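Local coordinates for protein BauA (Acinetobacter baumannii, PDB 6HCP) that takes up ferric preacinetobactin across the outer membrane as a TonB-dependent siderophore receptor of the barrel-and-plug family, at residues 146-151 and 441-447; 288-294 and 306-311; 347-353 and 365-371. All blocks are in the same frame, centred on the assembly; numbering follows the deposited sequence.

Contact 1 (146-151 and 441-447); sequences ALLNGM and GLRHQTV
The carbonyl oxygen of Leu-147, in the short plug helix 146-149, is gripped side-on by the guanidinium of Arg-443 from the barrel wall. Arg-443 NH2 makes the straighter bond to Leu-147 O (149° at the hydrogen), 2.9 Å long. Arg-443 NE donates to the same Leu-147 O at 3.0 Å. The oxygen lies in the guanidinium plane, yet NE meets it from well above the carbonyl plane, 55° out, whereas NH2 is only slightly tilted. A weak bond of 3.1 Å from Arg-443 NE to Ala-146 O adds a second carbonyl. In Arg-443 an extended start (chi1 177°) and a bend at chi3 bring NE and NH2 against the oxygen. Its remaining nitrogen, NH1, bonds to Ser-422 OG and Asn-368 OD1 in the barrel, and Phe-51 makes a cation-pi contact with the group.

Where the helix ends, Gly-150 has positive phi, a conformation easy for a residue without CB, and its CA packs 3.5 Å from Arg-443 CD. Just beyond it, Met-151 N gives a weak hydrogen bond to Gln-445 OE1, while a water links Met-151 O with Gln-445 NE2; the amide thus serves a backbone donor and, through water, an acceptor. Van der Waals contacts flank the polar centre. Leu-147 CD1 packs on the backbone at Gly-441 and Leu-442, 3.4 Å from Leu-442 N. Met-151 CE reaches Val-447 CB at 3.6 Å, the two side chains crossing nearly at right angles.

The carbonyls of this single helical turn probably offset part of the arginine's buried charge, and at this point the wall holds the plug mainly by side chains bonding to its backbone.

Contact 2 (288-294 and 306-311); sequences KGAMIRG and AAYGQS. With EDO (1,2-ethanediol), chain V.
A beta hairpin of the barrel wall brings residues 288-294 and 306-311 together as antiparallel neighbours. The axes of the two segments approach to 4.6 Å. Their N-to-C directions differ by 175°. Three hydrogen-bonded pairs, Ala-290 with Gln-310, Ile-292 with Tyr-308 and Gly-294 with Ala-306, each exchange two N-H...O bonds; the shortest, Gly-294 N to Ala-306 O, is 2.7 Å. Between the first two of these, Met-291 and Gly-309 form a non-hydrogen-bonded pair with CA atoms 3.9 Å apart. Gly-309, with no side chain, suits this close approach beside Ala-290 O and Met-291 CB.

As in transmembrane barrels generally, side chains alternate between the two faces of the wall. Ile-292 and Tyr-308 share one with Ala-290 and Gln-310; there Ile-292 CG2 comes 4.2 Å from Tyr-308 CB. The other face turns to the plug: Met-291 and Arg-293 touch Asn-119, and Ser-311 OG hydrogen-bonds to Gly-123 O and Lys-345 NZ. A small serine fits here, Ser-311 CB lying 3.1 Å from Lys-288 O, and brings a hydroxyl to the plug.

Arg-293 lays its CG 3.8 Å from Ala-307 CB. The chain then bends at chi3 (-68°), with NH2 bonded to Tyr-167 OH and the guanidinium in cation-pi contact with Phe-241. NH1 donates a weak bond to O2 of an ethanediol, 3.3 Å away, probably from the crystallisation liquor, which Glu-295 also binds.

Contact 3 (347-353 and 365-371); sequences SADAGFK and WVANATY. With C8E ((hydroxyethyloxy)tri(ethyloxy)octane), chain B; C8E ((hydroxyethyloxy)tri(ethyloxy)octane), chain C.
Asp-349 and Asn-368 join across two antiparallel strands of the barrel wall: Asn-368 ND2 donates to Asp-349 OD1 at 3.1 Å, from above the carboxylate plane, with amide and carboxylate turned 64° apart. Asp-349 OD1 also accepts from Tyr-305 OH, and Asn-368 OD1 takes a hydrogen bond from Arg-443 NH1, so both ends of the amide are used. The bond is diagonal: Asn-368 pairs with Gly-351 but reaches Asp-349, which is opposite Thr-370. Glycine, lacking a side chain, suits the 4.0 Å between the CA atoms of Gly-351 and Asn-368. Thr-370 CG2 rests 3.9 Å from Asp-349 CG, while its hydroxyl bonds to Ser-422 OG. Ser-347 OG bonds to Phe-122 O of the plug.

The pairs Ala-348 with Tyr-371, Ala-350 with Ala-369 and Phe-352 with Ala-367 exchange two backbone bonds each, while residues 347, 349 and 351 bond to strand 302-318. The face carrying these pairs is largely apolar. Trp-365, whose chi1 of 61° swings the indole toward the other strand, sets CH2 3.9 Å from Phe-352 CB. Two detergent molecules lie there: one brings C10 3.5 Å from Phe-352 CE2, the other passes over a face of that ring to Trp-365 CH2.

Asp-349, Asn-368 and Thr-370 thus lie on the plug face, the alanines and Phe-352 on the other, consistent with a membrane-facing exterior; Arg-443 probably polarises the amide and strengthens ND2 as a donor.

In the fold
From the N terminus, the chain first lays down the plug, whose helix 146-149 and the turn after it supply one half of contact 1, and then enters the barrel. Contact 2 closes a short hairpin between strands 282-297 and 302-318, and contact 3 follows in series with the hairpin 331-358 and 361-381. Contact 1 closes last, when strand 436-451 returns to the plug, so its long loop encloses both hairpins. Strands 302-318 and 331-358 are neighbours, so contacts 2 and 3 share a stretch of wall with centres about 14 Å apart. Contacts 2 and 3 join wall strands locally, whereas contact 1 ties plug to barrel.

Contact 1 (146-151 and 441-447)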
loop_
_atom_site.group_PDB
_atom_site.type_symbol
_atom_site.label_atom_id
_atom_site.label_comp_id
_atom_site.label_asym_id
_atom_site.label_seq_id
_atom_site.Cartn_x
_atom_site.Cartn_y
_atom_site.Cartn_z
ATOM N N ALA A 146 -35.590 -5.768 28.786
ATOM C CA ALA A 146 -35.711 -5.699 30.281
ATOM C C ALA A 146 -36.460 -6.925 30.843
ATOM O O ALA A 146 -36.086 -7.473 31.880
ATOM C CB ALA A 146 -36.371 -4.408 30.722
ATOM N N LEU A 147 -37.483 -7.405 30.143
ATOM C CA LEU A 147 -38.196 -8.602 30.652
ATOM C C LEU A 147 -37.197 -9.750 30.832
ATOM O O LEU A 147 -37.204 -10.462 31.841
ATOM C CB LEU A 147 -39.337 -9.022 29.714
ATOM C CG LEU A 147 -39.907 -10.407 30.030
ATOM C CD1 LEU A 147 -40.501 -10.441 31.439
ATOM C CD2 LEU A 147 -40.922 -10.860 28.994
ATOM N N LEU A 148 -36.341 -9.935 29.826
ATOM C CA LEU A 148 -35.419 -11.091 29.776
ATOM C C LEU A 148 -34.244 -10.907 30.730
ATOM O O LEU A 148 -33.745 -11.877 31.284
ATOM C CB LEU A 148 -34.901 -11.249 28.346
ATOM C CG LEU A 148 -35.954 -11.278 27.248
ATOM C CD1 LEU A 148 -35.308 -11.443 25.883
ATOM C CD2 LEU A 148 -36.974 -12.372 27.518
ATOM N N ASN A 149 -33.748 -9.660 30.845
ATOM C CA ASN A 149 -32.413 -9.411 31.371
ATOM C C ASN A 149 -32.409 -8.443 32.560
ATOM O O ASN A 149 -31.372 -8.264 33.182
ATOM C CB ASN A 149 -31.490 -8.857 30.280
ATOM C CG ASN A 149 -30.928 -9.951 29.400
ATOM O OD1 ASN A 149 -30.468 -10.960 29.913
ATOM N ND2 ASN A 149 -31.051 -9.796 28.092
ATOM N N GLY A 150 -33.530 -7.767 32.822
ATOM C CA GLY A 150 -33.529 -6.704 33.809
ATOM C C GLY A 150 -32.768 -5.482 33.305
ATOM O O GLY A 150 -32.771 -5.176 32.117
ATOM N N MET A 151 -32.389 -4.616 34.234
ATOM C CA MET A 151 -31.749 -3.389 33.881
ATOM C C MET A 151 -30.263 -3.539 34.174
ATOM O O MET A 151 -29.845 -3.582 35.324
ATOM C CB MET A 151 -32.321 -2.216 34.689
ATOM C CG MET A 151 -31.728 -0.856 34.330
ATOM S SD MET A 151 -32.636 0.482 35.157
ATOM C CE MET A 151 -32.075 0.243 36.838
ATOM N N GLY A 441 -44.581 -12.235 29.744
ATOM C CA GLY A 441 -43.962 -12.124 31.032
ATOM C C GLY A 441 -43.992 -10.709 31.584
ATOM O O GLY A 441 -44.352 -9.753 30.894
ATOM N N LEU A 442 -43.585 -10.597 32.848
ATOM C CA LEU A 442 -43.323 -9.294 33.397
ATOM C C LEU A 442 -42.151 -9.364 34.364
ATOM O O LEU A 442 -41.789 -10.434 34.842
ATOM C CB LEU A 442 -44.602 -8.763 34.050
ATOM C CG LEU A 442 -44.987 -9.366 35.388
ATOM C CD1 LEU A 442 -44.128 -8.809 36.510
ATOM C CD2 LEU A 442 -46.461 -9.076 35.664
ATOM N N ARG A 443 -41.545 -8.187 34.603
ATOM C CA ARG A 443 -40.482 -8.038 35.553
ATOM C C ARG A 443 -40.692 -6.742 36.348
ATOM O O ARG A 443 -41.058 -5.721 35.806
ATOM C CB ARG A 443 -39.124 -8.048 34.849
ATOM C CG ARG A 443 -37.941 -7.827 35.773
ATOM C CD ARG A 443 -36.579 -7.977 35.084
ATOM N NE ARG A 443 -36.399 -9.266 34.436
ATOM C CZ ARG A 443 -36.247 -10.425 35.063
ATOM N NH1 ARG A 443 -35.923 -10.442 36.352
ATOM N NH2 ARG A 443 -36.412 -11.557 34.379
ATOM N N HIS A 444 -40.442 -6.831 37.649
ATOM C CA HIS A 444 -40.515 -5.691 38.528
ATOM C C HIS A 444 -39.085 -5.357 38.935
ATOM O O HIS A 444 -38.360 -6.208 39.428
ATOM C CB HIS A 444 -41.401 -5.977 39.761
ATOM C CG HIS A 444 -41.592 -4.781 40.639
ATOM N ND1 HIS A 444 -42.437 -3.749 40.283
ATOM C CD2 HIS A 444 -41.069 -4.455 41.845
ATOM C CE1 HIS A 444 -42.356 -2.795 41.193
ATOM N NE2 HIS A 444 -41.571 -3.219 42.180
ATOM N N GLN A 445 -38.695 -4.112 38.671
ATOM C CA GLN A 445 -37.305 -3.661 38.759
ATOM C C GLN A 445 -37.217 -2.517 39.781
ATOM O O GLN A 445 -37.997 -1.577 39.703
ATOM C CB GLN A 445 -36.849 -3.159 37.389
ATOM C CG GLN A 445 -35.423 -2.614 37.375
ATOM C CD GLN A 445 -34.415 -3.732 37.321
ATOM O OE1 GLN A 445 -34.474 -4.616 36.461
ATOM N NE2 GLN A 445 -33.479 -3.703 38.244
ATOM N N THR A 446 -36.215 -2.580 40.654
ATOM C CA THR A 446 -35.920 -1.507 41.573
ATOM C C THR A 446 -34.485 -1.009 41.360
ATOM O O THR A 446 -33.605 -1.788 41.071
ATOM C CB THR A 446 -36.162 -1.943 43.028
ATOM O OG1 THR A 446 -37.515 -2.398 43.116
ATOM C CG2 THR A 446 -35.989 -0.809 44.016
ATOM N N VAL A 447 -34.241 0.265 41.686
ATOM C CA VAL A 447 -32.905 0.858 41.595
ATOM C C VAL A 447 -32.768 1.968 42.640
ATOM O O VAL A 447 -33.706 2.744 42.880
ATOM C CB VAL A 447 -32.641 1.401 40.184
ATOM C CG1 VAL A 447 -33.651 2.445 39.787
ATOM C CG2 VAL A 447 -31.234 1.947 40.040
HETATM O O HOH W 1 -31.205 -5.641 36.945
#

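Contact 2 (288-294 and 306-311)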
loop_
_atom_site.group_PDB
_atom_site.type_symbol
_atom_site.label_atom_id
_atom_site.label_comp_id
_atom_site.label_asym_id
_atom_site.label_seq_id
_atom_site.Cartn_x
_atom_site.Cartn_y
_atom_site.Cartn_z
ATOM N N LYS A 288 -10.887 -7.539 37.320
ATOM C CA LYS A 288 -10.818 -8.893 37.866
ATOM C C LYS A 288 -12.242 -9.348 38.153
ATOM O O LYS A 288 -13.029 -8.568 38.699
ATOM C CB LYS A 288 -9.994 -8.917 39.158
ATOM C CG LYS A 288 -8.572 -8.394 39.030
ATOM C CD LYS A 288 -7.767 -8.447 40.321
ATOM C CE LYS A 288 -6.449 -7.712 40.184
ATOM N NZ LYS A 288 -5.617 -7.847 41.400
ATOM N N GLY A 289 -12.585 -10.559 37.728
ATOM C CA GLY A 289 -13.952 -11.060 37.920
ATOM C C GLY A 289 -13.985 -12.536 38.253
ATOM O O GLY A 289 -13.116 -13.290 37.857
ATOM N N ALA A 290 -15.105 -12.978 38.826
ATOM C CA ALA A 290 -15.314 -14.386 39.139
ATOM C C ALA A 290 -16.811 -14.622 39.305
ATOM O O ALA A 290 -17.539 -13.718 39.740
ATOM C CB ALA A 290 -14.559 -14.765 40.392
ATOM N N MET A 291 -17.281 -15.755 38.791
ATOM C CA MET A 291 -18.682 -16.111 38.945
ATOM C C MET A 291 -18.839 -17.624 39.080
ATOM O O MET A 291 -17.969 -18.399 38.688
ATOM C CB MET A 291 -19.530 -15.635 37.770
ATOM C CG MET A 291 -19.107 -16.205 36.436
ATOM S SD MET A 291 -20.164 -15.567 35.109
ATOM C CE MET A 291 -21.734 -16.353 35.457
ATOM N N ILE A 292 -19.947 -18.007 39.713
ATOM C CA ILE A 292 -20.306 -19.396 39.859
ATOM C C ILE A 292 -21.776 -19.541 39.516
ATOM O O ILE A 292 -22.607 -18.695 39.889
ATOM C CB ILE A 292 -19.997 -19.914 41.277
ATOM C CG1 ILE A 292 -20.344 -21.400 41.412
ATOM C CG2 ILE A 292 -20.704 -19.074 42.326
ATOM C CD1 ILE A 292 -19.761 -22.033 42.654
ATOM N N ARG A 293 -22.072 -20.616 38.799
ATOM C CA ARG A 293 -23.401 -20.983 38.422
ATOM C C ARG A 293 -23.644 -22.432 38.846
ATOM O O ARG A 293 -22.808 -23.297 38.618
ATOM C CB ARG A 293 -23.601 -20.901 36.906
ATOM C CG ARG A 293 -23.512 -19.498 36.322
ATOM C CD ARG A 293 -23.663 -19.504 34.808
ATOM N NE ARG A 293 -22.545 -20.134 34.112
ATOM C CZ ARG A 293 -22.687 -20.952 33.068
ATOM N NH1 ARG A 293 -23.899 -21.263 32.633
ATOM N NH2 ARG A 293 -21.626 -21.415 32.433
ATOM N N GLY A 294 -24.802 -22.670 39.456
ATOM C CA GLY A 294 -25.227 -24.017 39.859
ATOM C C GLY A 294 -26.610 -24.311 39.332
ATOM O O GLY A 294 -27.427 -23.409 39.208
ATOM N N ALA A 306 -28.794 -21.059 40.353
ATOM C CA ALA A 306 -28.312 -19.886 41.024
ATOM C C ALA A 306 -26.972 -19.490 40.409
ATOM O O ALA A 306 -26.135 -20.359 40.114
ATOM C CB ALA A 306 -28.181 -20.147 42.500
ATOM N N ALA A 307 -26.771 -18.179 40.289
ATOM C CA ALA A 307 -25.508 -17.585 39.812
ATOM C C ALA A 307 -25.141 -16.424 40.732
ATOM O O ALA A 307 -26.003 -15.669 41.158
ATOM C CB ALA A 307 -25.671 -17.129 38.383
ATOM N N TYR A 308 -23.867 -16.372 41.120
ATOM C CA TYR A 308 -23.309 -15.321 41.894
ATOM C C TYR A 308 -21.962 -14.937 41.283
ATOM O O TYR A 308 -21.168 -15.806 40.918
ATOM C CB TYR A 308 -23.088 -15.744 43.352
ATOM C CG TYR A 308 -22.422 -14.680 44.190
ATOM C CD1 TYR A 308 -23.145 -13.581 44.642
ATOM C CD2 TYR A 308 -21.052 -14.686 44.413
ATOM C CE1 TYR A 308 -22.540 -12.564 45.366
ATOM C CE2 TYR A 308 -20.430 -13.675 45.134
ATOM C CZ TYR A 308 -21.181 -12.613 45.617
ATOM O OH TYR A 308 -20.593 -11.580 46.283
ATOM N N GLY A 309 -21.653 -13.645 41.342
ATOM C CA GLY A 309 -20.378 -13.160 40.866
ATOM C C GLY A 309 -19.986 -11.848 41.489
ATOM O O GLY A 309 -20.814 -11.126 42.067
ATOM N N GLN A 310 -18.725 -11.480 41.252
ATOM C CA GLN A 310 -18.187 -10.223 41.677
ATOM C C GLN A 310 -17.065 -9.814 40.712
ATOM O O GLN A 310 -16.377 -10.659 40.111
ATOM C CB GLN A 310 -17.652 -10.326 43.110
ATOM C CG GLN A 310 -16.714 -11.496 43.292
ATOM C CD GLN A 310 -16.323 -11.689 44.738
ATOM O OE1 GLN A 310 -15.154 -11.893 45.054
ATOM N NE2 GLN A 310 -17.297 -11.567 45.626
ATOM N N SER A 311 -16.785 -8.517 40.680
ATOM C CA SER A 311 -15.699 -8.026 39.896
ATOM C C SER A 311 -15.224 -6.713 40.493
ATOM O O SER A 311 -15.955 -6.052 41.240
ATOM C CB SER A 311 -16.087 -7.878 38.428
ATOM O OG SER A 311 -17.018 -6.822 38.247
HETATM C C1 EDO V . -28.376 -20.480 34.241
HETATM O O1 EDO V . -28.713 -21.860 34.399
HETATM C C2 EDO V . -26.951 -20.315 34.733
HETATM O O2 EDO V . -26.386 -21.632 34.817
#

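Contact 3 (347-353 and 365-371)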
loop_
_atom_site.group_PDB
_atom_site.type_symbol
_atom_site.label_atom_id
_atom_site.label_comp_id
_atom_site.label_asym_id
_atom_site.label_seq_id
_atom_site.Cartn_x
_atom_site.Cartn_y
_atom_site.Cartn_z
ATOM N N SER A 347 -23.127 -9.408 42.015
ATOM C CA SER A 347 -24.324 -9.642 41.261
ATOM C C SER A 347 -24.799 -11.083 41.457
ATOM O O SER A 347 -24.029 -12.005 41.720
ATOM C CB SER A 347 -24.129 -9.313 39.790
ATOM O OG SER A 347 -23.067 -10.061 39.281
ATOM N N ALA A 348 -26.100 -11.270 41.282
ATOM C CA ALA A 348 -26.701 -12.579 41.494
ATOM C C ALA A 348 -27.953 -12.695 40.645
ATOM O O ALA A 348 -28.641 -11.698 40.392
ATOM C CB ALA A 348 -26.993 -12.774 42.971
ATOM N N ASP A 349 -28.286 -13.940 40.308
ATOM C CA ASP A 349 -29.456 -14.285 39.534
ATOM C C ASP A 349 -29.794 -15.737 39.874
ATOM O O ASP A 349 -28.932 -16.620 39.685
ATOM C CB ASP A 349 -29.173 -14.119 38.040
ATOM C CG ASP A 349 -30.307 -14.509 37.108
ATOM O OD1 ASP A 349 -31.358 -14.972 37.603
ATOM O OD2 ASP A 349 -30.132 -14.335 35.880
ATOM N N ALA A 350 -30.965 -15.948 40.480
ATOM C CA ALA A 350 -31.413 -17.288 40.897
ATOM C C ALA A 350 -32.883 -17.465 40.531
ATOM O O ALA A 350 -33.658 -16.512 40.536
ATOM C CB ALA A 350 -31.188 -17.469 42.378
ATOM N N GLY A 351 -33.271 -18.702 40.213
ATOM C CA GLY A 351 -34.640 -18.949 39.863
ATOM C C GLY A 351 -34.948 -20.421 39.652
ATOM O O GLY A 351 -34.170 -21.301 40.005
ATOM N N PHE A 352 -36.109 -20.632 39.044
ATOM C CA PHE A 352 -36.620 -21.916 38.715
ATOM C C PHE A 352 -37.063 -21.872 37.264
ATOM O O PHE A 352 -37.573 -20.851 36.798
ATOM C CB PHE A 352 -37.818 -22.279 39.600
ATOM C CG PHE A 352 -37.477 -22.473 41.058
ATOM C CD1 PHE A 352 -37.054 -23.704 41.531
ATOM C CD2 PHE A 352 -37.546 -21.416 41.946
ATOM C CE1 PHE A 352 -36.712 -23.877 42.865
ATOM C CE2 PHE A 352 -37.182 -21.585 43.274
ATOM C CZ PHE A 352 -36.732 -22.804 43.722
ATOM N N LYS A 353 -37.005 -23.036 36.619
ATOM C CA LYS A 353 -37.583 -23.238 35.315
ATOM C C LYS A 353 -38.387 -24.538 35.362
ATOM O O LYS A 353 -37.959 -25.488 35.999
ATOM C CB LYS A 353 -36.502 -23.366 34.235
ATOM C CG LYS A 353 -35.568 -22.176 34.092
ATOM C CD LYS A 353 -34.502 -22.335 33.013
ATOM C CE LYS A 353 -33.643 -21.092 32.888
ATOM N NZ LYS A 353 -32.733 -21.155 31.719
ATOM N N TRP A 365 -41.742 -22.317 31.465
ATOM C CA TRP A 365 -41.788 -21.096 32.242
ATOM C C TRP A 365 -40.475 -20.931 32.994
ATOM O O TRP A 365 -39.749 -21.898 33.241
ATOM C CB TRP A 365 -42.993 -21.080 33.201
ATOM C CG TRP A 365 -42.951 -22.205 34.193
ATOM C CD1 TRP A 365 -43.512 -23.439 34.036
ATOM C CD2 TRP A 365 -42.293 -22.222 35.468
ATOM N NE1 TRP A 365 -43.228 -24.223 35.118
ATOM C CE2 TRP A 365 -42.475 -23.512 36.011
ATOM C CE3 TRP A 365 -41.560 -21.286 36.205
ATOM C CZ2 TRP A 365 -41.979 -23.879 37.259
ATOM C CZ3 TRP A 365 -41.039 -21.660 37.426
ATOM C CH2 TRP A 365 -41.233 -22.943 37.940
ATOM N N VAL A 366 -40.231 -19.688 33.430
ATOM C CA VAL A 366 -39.109 -19.362 34.247
ATOM C C VAL A 366 -39.511 -18.238 35.211
ATOM O O VAL A 366 -40.290 -17.361 34.858
ATOM C CB VAL A 366 -37.904 -18.943 33.374
ATOM C CG1 VAL A 366 -38.279 -17.854 32.386
ATOM C CG2 VAL A 366 -36.714 -18.520 34.218
ATOM N N ALA A 367 -38.942 -18.287 36.414
ATOM C CA ALA A 367 -39.122 -17.237 37.399
ATOM C C ALA A 367 -37.769 -16.983 38.050
ATOM O O ALA A 367 -37.101 -17.919 38.460
ATOM C CB ALA A 367 -40.154 -17.625 38.434
ATOM N N ASN A 368 -37.410 -15.702 38.216
ATOM C CA ASN A 368 -36.120 -15.417 38.781
ATOM C C ASN A 368 -36.149 -14.146 39.626
ATOM O O ASN A 368 -37.132 -13.386 39.648
ATOM C CB ASN A 368 -35.035 -15.369 37.691
ATOM C CG ASN A 368 -35.016 -14.071 36.906
ATOM O OD1 ASN A 368 -36.042 -13.405 36.777
ATOM N ND2 ASN A 368 -33.871 -13.760 36.305
ATOM N N ALA A 369 -35.075 -14.012 40.400
ATOM C CA ALA A 369 -34.746 -12.845 41.170
ATOM C C ALA A 369 -33.299 -12.466 40.870
ATOM O O ALA A 369 -32.439 -13.354 40.812
ATOM C CB ALA A 369 -34.932 -13.142 42.642
ATOM N N THR A 370 -33.049 -11.163 40.678
ATOM C CA THR A 370 -31.696 -10.677 40.379
ATOM C C THR A 370 -31.331 -9.571 41.365
ATOM O O THR A 370 -32.208 -8.854 41.869
ATOM C CB THR A 370 -31.567 -10.172 38.932
ATOM O OG1 THR A 370 -32.195 -8.894 38.785
ATOM C CG2 THR A 370 -32.146 -11.135 37.927
ATOM N N TYR A 371 -30.023 -9.403 41.559
ATOM C CA TYR A 371 -29.444 -8.376 42.417
ATOM C C TYR A 371 -28.132 -7.895 41.779
ATOM O O TYR A 371 -27.336 -8.690 41.292
ATOM C CB TYR A 371 -29.200 -8.911 43.832
ATOM C CG TYR A 371 -30.408 -9.567 44.464
ATOM C CD1 TYR A 371 -31.307 -8.825 45.222
ATOM C CD2 TYR A 371 -30.705 -10.910 44.245
ATOM C CE1 TYR A 371 -32.440 -9.403 45.777
ATOM C CE2 TYR A 371 -31.838 -11.504 44.787
ATOM C CZ TYR A 371 -32.709 -10.743 45.551
ATOM O OH TYR A 371 -33.823 -11.304 46.102
HETATM C C1 C8E B . -41.895 -13.380 40.434
HETATM C C2 C8E B . -41.439 -14.594 41.208
HETATM C C3 C8E B . -39.979 -14.518 41.635
HETATM C C4 C8E B . -39.352 -15.911 41.782
HETATM C C5 C8E B . -38.056 -15.872 42.591
HETATM C C6 C8E B . -37.258 -17.157 42.507
HETATM C C7 C8E B . -36.059 -17.079 43.447
HETATM C C8 C8E B . -35.789 -18.402 44.153
HETATM O O9 C8E B . -34.391 -18.691 44.271
HETATM C C10 C8E B . -34.123 -20.067 43.979
HETATM C C11 C8E B . -32.839 -20.512 44.641
HETATM O O12 C8E B . -32.339 -21.591 43.869
HETATM C C1 C8E C . -39.569 -32.317 43.621
HETATM C C2 C8E C . -40.292 -31.104 44.183
HETATM C C3 C8E C . -39.402 -30.202 45.045
HETATM C C4 C8E C . -40.014 -28.809 45.286
HETATM C C5 C8E C . -38.958 -27.697 45.388
HETATM C C6 C8E C . -39.544 -26.275 45.453
HETATM C C7 C8E C . -40.144 -25.814 44.118
HETATM C C8 C8E C . -40.436 -24.308 44.045
HETATM O O9 C8E C . -41.065 -23.904 42.805
HETATM C C10 C8E C . -41.242 -22.474 42.759
HETATM C C11 C8E C . -41.835 -21.990 41.442
HETATM O O12 C8E C . -42.092 -20.572 41.459
HETATM C C13 C8E C . -43.347 -20.224 40.857
HETATM C C14 C8E C . -43.319 -18.801 40.315
HETATM O O15 C8E C . -44.641 -18.250 40.255
HETATM C C16 C8E C . -44.717 -16.883 40.697
HETATM C C17 C8E C . -46.167 -16.446 40.948
HETATM O O18 C8E C . -46.298 -15.060 41.331
HETATM C C19 C8E C . -45.896 -14.770 42.681
HETATM C C20 C8E C . -46.392 -13.399 43.148
HETATM O O21 C8E C . -45.443 -12.778 44.031
#